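Local structure of uncharacterized conserved protein BF1870 (Bacteroides fragilis, 3EWL) at residues A[8-13]-A[97-102]; A[43-48]-A[127-132]; A[68-71]-A[77-80]. The protein is of unknown function, but this C-terminal piece has a thioredoxin-like fold with a CxxC at a helix start, so a thiol-disulfide redox role is possible. One frame throughout, in Å; residues are numbered along the deposited sequence.

From the N terminus, the chain first lays down 8-13, whose partner 97-102 comes only after 83 further residues, so contact 1 closes a long loop between the N-terminal hairpin and the short helix 98-101. Inside that loop, 43-48 of helix 40-50 opens contact 2, completed by 127-132 at the start of the last helix; contacts 1 and 2 therefore cross along the chain, yet lie on opposite sides of its centre, their own centres 23 Å apart. Contact 3, with five residues between 68-71 and 77-80, nests within both loops. It touches contact 1, where F10 and Y12 pack on I69, while its nearest atoms stay about 7 Å from contact 2.

Contact 1. Residues A[8-13]-A[97-102]; sequences ADFTYV and GDIRTR
F10 and I99 form a small apolar CH-pi contact, backed by one water bridge, where the loop leading into strand 11-13 meets the short helix 98-101. The CD1 methyl of I99 sits over one face of the F10 ring, 3.7 Å from its centroid and 16° off the ring normal. It is offset toward the rim, with I99 CD1 to F10 CD1 at 3.7 Å. Further back, I99 CG1 lies 4.0 Å from F10 CG, so the whole outer arm of the isoleucine follows the root of the ring. The F10 side chain starts out facing the helix, but chi1 of 51° puts CG between the backbone N and the carbonyl carbon and carries the ring past I99 to I69 of strand 64-70, which I99 also touches. In this thioredoxin-like chain the pair thus joins the N-terminal hairpin 11-13/19-21 and helix 98-101 to one face of the central mixed sheet. The polar link runs beside it: a water accepts from T11 N at 2.8 Å and donates to D98 OD1 at 2.6 Å. The other carboxylate oxygen, D98 OD2, takes a hydrogen bond from N94 ND2, which also bonds T11 O, while N94 OD1 accepts from I99 N, so this one amide connects the backbones of both segments.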
loop_
_atom_site.group_PDB
_atom_site.type_symbol
_atom_site.label_atom_id
_atom_site.label_comp_id
_atom_site.label_asym_id
_atom_site.label_seq_id
_atom_site.Cartn_x
_atom_site.Cartn_y
_atom_site.Cartn_z
ATOM N N ALA A 8 9.101 -8.158 2.293
ATOM C CA ALA A 8 9.175 -8.955 1.063
ATOM C C ALA A 8 8.952 -8.118 -0.222
ATOM O O ALA A 8 8.019 -7.311 -0.325
ATOM C CB ALA A 8 8.202 -10.141 1.102
ATOM N N ASP A 9 9.841 -8.320 -1.193
ATOM C CA ASP A 9 9.753 -7.658 -2.474
ATOM C C ASP A 9 8.822 -8.429 -3.413
ATOM O O ASP A 9 8.678 -9.666 -3.314
ATOM C CB ASP A 9 11.166 -7.517 -3.058
ATOM C CG ASP A 9 11.279 -6.391 -4.073
ATOM O OD1 ASP A 9 10.306 -5.595 -4.198
ATOM O OD2 ASP A 9 12.350 -6.306 -4.755
ATOM N N PHE A 10 8.174 -7.695 -4.304
ATOM C CA PHE A 10 7.281 -8.267 -5.328
ATOM C C PHE A 10 7.169 -7.292 -6.493
ATOM O O PHE A 10 7.528 -6.110 -6.373
ATOM C CB PHE A 10 5.870 -8.497 -4.753
ATOM C CG PHE A 10 5.309 -7.294 -4.069
ATOM C CD1 PHE A 10 4.488 -6.394 -4.757
ATOM C CD2 PHE A 10 5.593 -7.054 -2.729
ATOM C CE1 PHE A 10 3.977 -5.269 -4.115
ATOM C CE2 PHE A 10 5.090 -5.897 -2.076
ATOM C CZ PHE A 10 4.282 -5.028 -2.773
ATOM N N THR A 11 6.620 -7.773 -7.603
ATOM C CA THR A 11 6.387 -6.907 -8.744
ATOM C C THR A 11 4.910 -6.524 -8.816
ATOM O O THR A 11 4.057 -7.176 -8.188
ATOM C CB THR A 11 6.801 -7.596 -10.050
ATOM O OG1 THR A 11 6.129 -8.853 -10.135
ATOM C CG2 THR A 11 8.337 -7.845 -10.056
ATOM N N TYR A 12 4.598 -5.495 -9.599
ATOM C CA TYR A 12 3.215 -5.074 -9.786
ATOM C C TYR A 12 3.117 -4.334 -11.095
ATOM O O TYR A 12 4.138 -3.888 -11.643
ATOM C CB TYR A 12 2.723 -4.182 -8.627
ATOM C CG TYR A 12 3.508 -2.919 -8.470
ATOM C CD1 TYR A 12 3.097 -1.742 -9.101
ATOM C CD2 TYR A 12 4.680 -2.882 -7.689
ATOM C CE1 TYR A 12 3.842 -0.560 -8.989
ATOM C CE2 TYR A 12 5.449 -1.696 -7.573
ATOM C CZ TYR A 12 5.018 -0.552 -8.225
ATOM O OH TYR A 12 5.736 0.596 -8.110
ATOM N N VAL A 13 1.890 -4.202 -11.592
ATOM C CA VAL A 13 1.609 -3.355 -12.741
ATOM C C VAL A 13 0.587 -2.311 -12.340
ATOM O O VAL A 13 -0.240 -2.536 -11.431
ATOM C CB VAL A 13 1.149 -4.164 -13.978
ATOM C CG1 VAL A 13 -0.217 -4.834 -13.732
ATOM C CG2 VAL A 13 1.171 -3.255 -15.243
ATOM N N GLY A 97 1.075 -12.809 -8.929
ATOM C CA GLY A 97 0.305 -13.640 -7.996
ATOM C C GLY A 97 1.125 -14.224 -6.848
ATOM O O GLY A 97 0.620 -15.022 -6.072
ATOM N N ASP A 98 2.393 -13.839 -6.724
ATOM C CA ASP A 98 3.291 -14.461 -5.726
ATOM C C ASP A 98 3.055 -14.011 -4.289
ATOM O O ASP A 98 3.463 -14.721 -3.361
ATOM C CB ASP A 98 4.768 -14.252 -6.081
ATOM C CG ASP A 98 5.079 -12.799 -6.497
ATOM O OD1 ASP A 98 6.267 -12.493 -6.730
ATOM O OD2 ASP A 98 4.147 -11.962 -6.609
ATOM N N ILE A 99 2.430 -12.849 -4.088
ATOM C CA ILE A 99 2.086 -12.416 -2.725
ATOM C C ILE A 99 1.165 -13.445 -2.046
ATOM O O ILE A 99 1.393 -13.838 -0.920
ATOM C CB ILE A 99 1.449 -11.019 -2.709
ATOM C CG1 ILE A 99 2.530 -9.943 -2.967
ATOM C CG2 ILE A 99 0.737 -10.745 -1.321
ATOM C CD1 ILE A 99 1.945 -8.582 -3.262
ATOM N N ARG A 100 0.164 -13.917 -2.767
ATOM C CA ARG A 100 -0.683 -14.973 -2.265
ATOM C C ARG A 100 -0.000 -16.327 -2.367
ATOM O O ARG A 100 0.086 -17.011 -1.388
ATOM C CB ARG A 100 -2.016 -14.985 -3.005
ATOM C CG ARG A 100 -2.872 -13.730 -2.738
ATOM C CD ARG A 100 -3.412 -13.672 -1.295
ATOM N NE ARG A 100 -4.589 -12.798 -1.198
ATOM C CZ ARG A 100 -5.017 -12.262 -0.057
ATOM N NH1 ARG A 100 -4.378 -12.538 1.085
ATOM N NH2 ARG A 100 -6.070 -11.455 -0.039
ATOM N N THR A 101 0.507 -16.719 -3.528
ATOM C CA THR A 101 1.002 -18.097 -3.648
ATOM C C THR A 101 2.208 -18.392 -2.768
ATOM O O THR A 101 2.367 -19.511 -2.352
ATOM C CB THR A 101 1.257 -18.550 -5.108
ATOM O OG1 THR A 101 2.240 -17.715 -5.702
ATOM C CG2 THR A 101 -0.017 -18.457 -5.917
ATOM N N ARG A 102 3.036 -17.398 -2.453
ATOM C CA ARG A 102 4.128 -17.604 -1.503
ATOM C C ARG A 102 3.814 -16.985 -0.137
ATOM O O ARG A 102 4.648 -17.019 0.758
ATOM C CB ARG A 102 5.448 -17.050 -2.038
ATOM C CG ARG A 102 5.852 -17.618 -3.379
ATOM C CD ARG A 102 7.274 -17.218 -3.772
ATOM N NE ARG A 102 7.675 -17.775 -5.080
ATOM C CZ ARG A 102 8.847 -17.528 -5.668
ATOM N NH1 ARG A 102 9.733 -16.733 -5.072
ATOM N NH2 ARG A 102 9.146 -18.079 -6.841
HETATM O O HOH W 1 6.931 -10.465 -8.151
#

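Contact 2. Residues A[43-48]-A[127-132]; sequences RKFEKL and TSMEQL
Helix 40-50, at whose start the CxxC of this thioredoxin-like fold sits, packs here against the first turn of the C-terminal helix 129-137 through a Met-aromatic contact between F45 and M129. M129 is a selenomethionine. Its terminal methyl CE lies over one face of the F45 ring, offset toward the rim, 3.5 Å from the centroid and 15° off the ring normal, which is CH-pi geometry; the selenium stands farther out, oblique and 4.4 Å from that centroid. The methyl therefore makes the face contact while SE projects beyond the CE1-CZ edge of the ring, at 3.9 Å from both F45 CE1 and F45 CZ. Two bends shape this approach: chi2 of 71° and chi3 of 87° fold the M129 chain, bringing CE back over the ring. F45 extends from its helix with CG anti to the backbone N, and its ring also meets F33 and touches I113 and M31 of the central sheet. The F45 side chain lies near the CxxC pair C39 and C42 without touching it. L132, one turn after M129, approaches the ring at its edge, near its plane, with CD1 4.1 Å from F45 CZ. On the more exposed side, the contact finishes at L48, whose CB lies 3.7 Å from M129 CE.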
loop_
_atom_site.group_PDB
_atom_site.type_symbol
_atom_site.label_atom_id
_atom_site.label_comp_id
_atom_site.label_asym_id
_atom_site.label_seq_id
_atom_site.Cartn_x
_atom_site.Cartn_y
_atom_site.Cartn_z
ATOM N N ARG A 43 -12.418 1.630 1.199
ATOM C CA ARG A 43 -12.936 2.962 0.873
ATOM C C ARG A 43 -12.898 3.906 2.081
ATOM O O ARG A 43 -12.451 5.051 1.949
ATOM C CB ARG A 43 -14.350 2.874 0.302
ATOM C CG ARG A 43 -14.556 1.827 -0.831
ATOM C CD ARG A 43 -13.827 2.150 -2.135
ATOM N NE ARG A 43 -12.403 1.756 -2.124
ATOM C CZ ARG A 43 -11.962 0.522 -2.342
ATOM N NH1 ARG A 43 -10.645 0.266 -2.344
ATOM N NH2 ARG A 43 -12.837 -0.465 -2.575
ATOM N N LYS A 44 -13.339 3.431 3.252
ATOM C CA LYS A 44 -13.375 4.288 4.437
ATOM C C LYS A 44 -11.996 4.716 4.884
ATOM O O LYS A 44 -11.813 5.879 5.248
ATOM C CB LYS A 44 -14.117 3.632 5.626
ATOM C CG LYS A 44 -15.596 3.337 5.320
ATOM C CD LYS A 44 -16.307 2.486 6.425
ATOM C CE LYS A 44 -16.435 3.224 7.812
ATOM N NZ LYS A 44 -15.269 2.997 8.766
ATOM N N PHE A 45 -11.039 3.782 4.891
ATOM C CA PHE A 45 -9.659 4.117 5.222
ATOM C C PHE A 45 -9.115 5.176 4.240
ATOM O O PHE A 45 -8.489 6.170 4.647
ATOM C CB PHE A 45 -8.739 2.856 5.200
ATOM C CG PHE A 45 -7.321 3.157 5.606
ATOM C CD1 PHE A 45 -6.903 2.941 6.918
ATOM C CD2 PHE A 45 -6.430 3.746 4.710
ATOM C CE1 PHE A 45 -5.623 3.246 7.315
ATOM C CE2 PHE A 45 -5.119 4.062 5.107
ATOM C CZ PHE A 45 -4.724 3.819 6.409
ATOM N N GLU A 46 -9.317 4.919 2.942
ATOM C CA GLU A 46 -8.930 5.837 1.855
ATOM C C GLU A 46 -9.515 7.230 2.110
ATOM O O GLU A 46 -8.799 8.207 2.030
ATOM C CB GLU A 46 -9.396 5.328 0.475
ATOM C CG GLU A 46 -8.665 4.097 -0.038
ATOM C CD GLU A 46 -9.502 3.264 -1.047
ATOM O OE1 GLU A 46 -9.174 2.058 -1.273
ATOM O OE2 GLU A 46 -10.475 3.798 -1.613
ATOM N N LYS A 47 -10.801 7.298 2.452
ATOM C CA LYS A 47 -11.480 8.555 2.773
ATOM C C LYS A 47 -10.874 9.265 3.986
ATOM O O LYS A 47 -10.649 10.473 3.946
ATOM C CB LYS A 47 -12.977 8.294 3.012
ATOM C CG LYS A 47 -13.783 9.569 3.322
ATOM C CD LYS A 47 -15.127 9.258 3.887
ATOM C CE LYS A 47 -15.918 10.525 4.102
ATOM N NZ LYS A 47 -15.441 11.215 5.326
ATOM N N LEU A 48 -10.610 8.522 5.062
ATOM C CA LEU A 48 -10.083 9.121 6.290
ATOM C C LEU A 48 -8.649 9.601 6.103
ATOM O O LEU A 48 -8.279 10.661 6.583
ATOM C CB LEU A 48 -10.107 8.130 7.452
ATOM C CG LEU A 48 -11.413 7.708 8.119
ATOM C CD1 LEU A 48 -11.086 6.757 9.283
ATOM C CD2 LEU A 48 -12.216 8.910 8.610
ATOM N N THR A 127 -0.971 -2.658 10.651
ATOM C CA THR A 127 -1.178 -1.629 11.637
ATOM C C THR A 127 -2.512 -0.888 11.437
ATOM O O THR A 127 -3.340 -1.276 10.572
ATOM C CB THR A 127 0.081 -0.727 11.668
ATOM O OG1 THR A 127 -0.010 0.211 12.737
ATOM C CG2 THR A 127 0.279 -0.010 10.322
ATOM N N SER A 128 -2.743 0.131 12.260
ATOM C CA SER A 128 -3.960 0.933 12.173
ATOM C C SER A 128 -3.733 2.433 12.052
ATOM O O SER A 128 -2.632 2.926 12.295
ATOM C CB SER A 128 -4.872 0.662 13.371
ATOM O OG SER A 128 -5.818 -0.351 13.036
HETATM N N MSE A 129 -4.808 3.143 11.705
HETATM C CA MSE A 129 -4.765 4.561 11.461
HETATM C C MSE A 129 -4.210 5.312 12.688
HETATM O O MSE A 129 -3.318 6.180 12.570
HETATM C CB MSE A 129 -6.161 5.055 11.057
HETATM C CG MSE A 129 -6.182 6.513 10.645
HETATM SE SE MSE A 129 -5.305 6.762 8.909
HETATM C CE MSE A 129 -6.839 6.422 7.774
ATOM N N GLU A 130 -4.708 4.930 13.858
ATOM C CA GLU A 130 -4.239 5.482 15.124
ATOM C C GLU A 130 -2.731 5.337 15.277
ATOM O O GLU A 130 -2.048 6.292 15.662
ATOM C CB GLU A 130 -4.909 4.757 16.310
ATOM C CG GLU A 130 -6.382 5.085 16.515
ATOM C CD GLU A 130 -7.339 4.216 15.646
ATOM O OE1 GLU A 130 -8.578 4.287 15.893
ATOM O OE2 GLU A 130 -6.874 3.466 14.731
ATOM N N GLN A 131 -2.220 4.127 15.025
ATOM C CA GLN A 131 -0.797 3.849 15.199
ATOM C C GLN A 131 0.062 4.607 14.205
ATOM O O GLN A 131 1.170 5.028 14.530
ATOM C CB GLN A 131 -0.480 2.348 15.059
ATOM C CG GLN A 131 -0.134 1.639 16.351
ATOM C CD GLN A 131 0.507 0.244 16.163
ATOM O OE1 GLN A 131 0.108 -0.550 15.279
ATOM N NE2 GLN A 131 1.491 -0.061 17.012
ATOM N N LEU A 132 -0.444 4.728 12.974
ATOM C CA LEU A 132 0.223 5.513 11.920
ATOM C C LEU A 132 0.344 6.994 12.271
ATOM O O LEU A 132 1.441 7.558 12.224
ATOM C CB LEU A 132 -0.538 5.390 10.597
ATOM C CG LEU A 132 -0.134 4.249 9.685
ATOM C CD1 LEU A 132 -1.255 4.088 8.616
ATOM C CD2 LEU A 132 1.252 4.537 9.082
#

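Contact 3. Residues A[68-71]-A[77-80]; sequences AIYP and EWAT
Y70, the last residue of strand 64-70, packs on W78 of helix 75-82, each residue setting its CB against the near ring atoms of the other instead of stacking ring on ring. The closest approach, 3.4 Å, is between Y70 CB and W78 CD1, and a second lies between Y70 CD2 and W78 CB at 3.6 Å. Both approaches are oblique. The phenol ring and the five-membered ring of the indole are almost parallel, their planes 9° apart, but they have slid past one another: a centroid separation of 5.5 Å leaves scarcely any overlap. Both residues hold CG anti to their own backbone N, chi1 174° in Y70 and 168° in W78, and from facing backbones these extended rotamers point the two rings in roughly opposite directions, which accounts for the missing overlap. At its far end Y70 OH bonds N74 N, tying the phenol end to the chain just before the helix. The W78 ring also meets that of W93 in strand 90-93. The pair therefore seats helix 75-82 on the sheet within the beta-alpha-beta unit formed by strand 64-70, this helix and strand 90-93, while I69 points away from the helix and packs on I99 of helix 98-101.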
loop_
_atom_site.group_PDB
_atom_site.type_symbol
_atom_site.label_atom_id
_atom_site.label_comp_id
_atom_site.label_asym_id
_atom_site.label_seq_id
_atom_site.Cartn_x
_atom_site.Cartn_y
_atom_site.Cartn_z
ATOM N N ALA A 68 -0.564 1.108 -3.068
ATOM C CA ALA A 68 -1.785 0.358 -2.899
ATOM C C ALA A 68 -1.720 -0.823 -3.866
ATOM O O ALA A 68 -1.583 -0.649 -5.116
ATOM C CB ALA A 68 -3.008 1.295 -3.195
ATOM N N ILE A 69 -1.830 -2.014 -3.298
ATOM C CA ILE A 69 -1.641 -3.235 -4.014
ATOM C C ILE A 69 -2.856 -4.161 -3.906
ATOM O O ILE A 69 -3.291 -4.514 -2.788
ATOM C CB ILE A 69 -0.378 -3.995 -3.464
ATOM C CG1 ILE A 69 0.891 -3.156 -3.687
ATOM C CG2 ILE A 69 -0.218 -5.360 -4.141
ATOM C CD1 ILE A 69 1.203 -2.869 -5.245
ATOM N N TYR A 70 -3.380 -4.585 -5.057
ATOM C CA TYR A 70 -4.427 -5.631 -5.094
ATOM C C TYR A 70 -3.724 -6.964 -5.338
ATOM O O TYR A 70 -2.971 -7.081 -6.282
ATOM C CB TYR A 70 -5.433 -5.336 -6.205
ATOM C CG TYR A 70 -6.474 -6.432 -6.407
ATOM C CD1 TYR A 70 -7.316 -6.865 -5.350
ATOM C CD2 TYR A 70 -6.633 -7.014 -7.658
ATOM C CE1 TYR A 70 -8.260 -7.884 -5.558
ATOM C CE2 TYR A 70 -7.571 -8.013 -7.883
ATOM C CZ TYR A 70 -8.392 -8.433 -6.856
ATOM O OH TYR A 70 -9.310 -9.442 -7.147
ATOM N N PRO A 71 -3.925 -7.956 -4.445
ATOM C CA PRO A 71 -3.169 -9.195 -4.499
ATOM C C PRO A 71 -3.904 -10.361 -5.120
ATOM O O PRO A 71 -3.288 -11.428 -5.292
ATOM C CB PRO A 71 -2.882 -9.513 -3.028
ATOM C CG PRO A 71 -4.017 -8.869 -2.284
ATOM C CD PRO A 71 -4.602 -7.761 -3.137
ATOM N N GLU A 77 -12.188 -5.879 -12.528
ATOM C CA GLU A 77 -12.740 -5.066 -11.453
ATOM C C GLU A 77 -11.691 -4.123 -10.803
ATOM O O GLU A 77 -11.961 -2.957 -10.537
ATOM C CB GLU A 77 -13.288 -6.002 -10.386
ATOM C CG GLU A 77 -14.443 -5.442 -9.584
ATOM C CD GLU A 77 -15.793 -6.112 -9.935
ATOM O OE1 GLU A 77 -16.380 -5.786 -11.008
ATOM O OE2 GLU A 77 -16.274 -6.961 -9.123
ATOM N N TRP A 78 -10.507 -4.672 -10.519
ATOM C CA TRP A 78 -9.350 -3.898 -10.060
ATOM C C TRP A 78 -9.081 -2.674 -10.941
ATOM O O TRP A 78 -9.052 -1.552 -10.462
ATOM C CB TRP A 78 -8.090 -4.776 -10.078
ATOM C CG TRP A 78 -6.841 -3.919 -9.884
ATOM C CD1 TRP A 78 -6.469 -3.294 -8.749
ATOM C CD2 TRP A 78 -5.869 -3.559 -10.880
ATOM N NE1 TRP A 78 -5.335 -2.548 -8.960
ATOM C CE2 TRP A 78 -4.927 -2.720 -10.254
ATOM C CE3 TRP A 78 -5.699 -3.875 -12.240
ATOM C CZ2 TRP A 78 -3.821 -2.188 -10.929
ATOM C CZ3 TRP A 78 -4.604 -3.329 -12.921
ATOM C CH2 TRP A 78 -3.681 -2.502 -12.260
ATOM N N ALA A 79 -8.888 -2.916 -12.235
ATOM C CA ALA A 79 -8.639 -1.840 -13.209
ATOM C C ALA A 79 -9.757 -0.773 -13.274
ATOM O O ALA A 79 -9.491 0.438 -13.236
ATOM C CB ALA A 79 -8.403 -2.438 -14.583
ATOM N N THR A 80 -10.998 -1.209 -13.366
ATOM C CA THR A 80 -12.115 -0.264 -13.403
ATOM C C THR A 80 -12.027 0.720 -12.222
ATOM O O THR A 80 -12.240 1.941 -12.370
ATOM C CB THR A 80 -13.461 -1.032 -13.381
ATOM O OG1 THR A 80 -13.607 -1.741 -14.614
ATOM C CG2 THR A 80 -14.672 -0.080 -13.242
#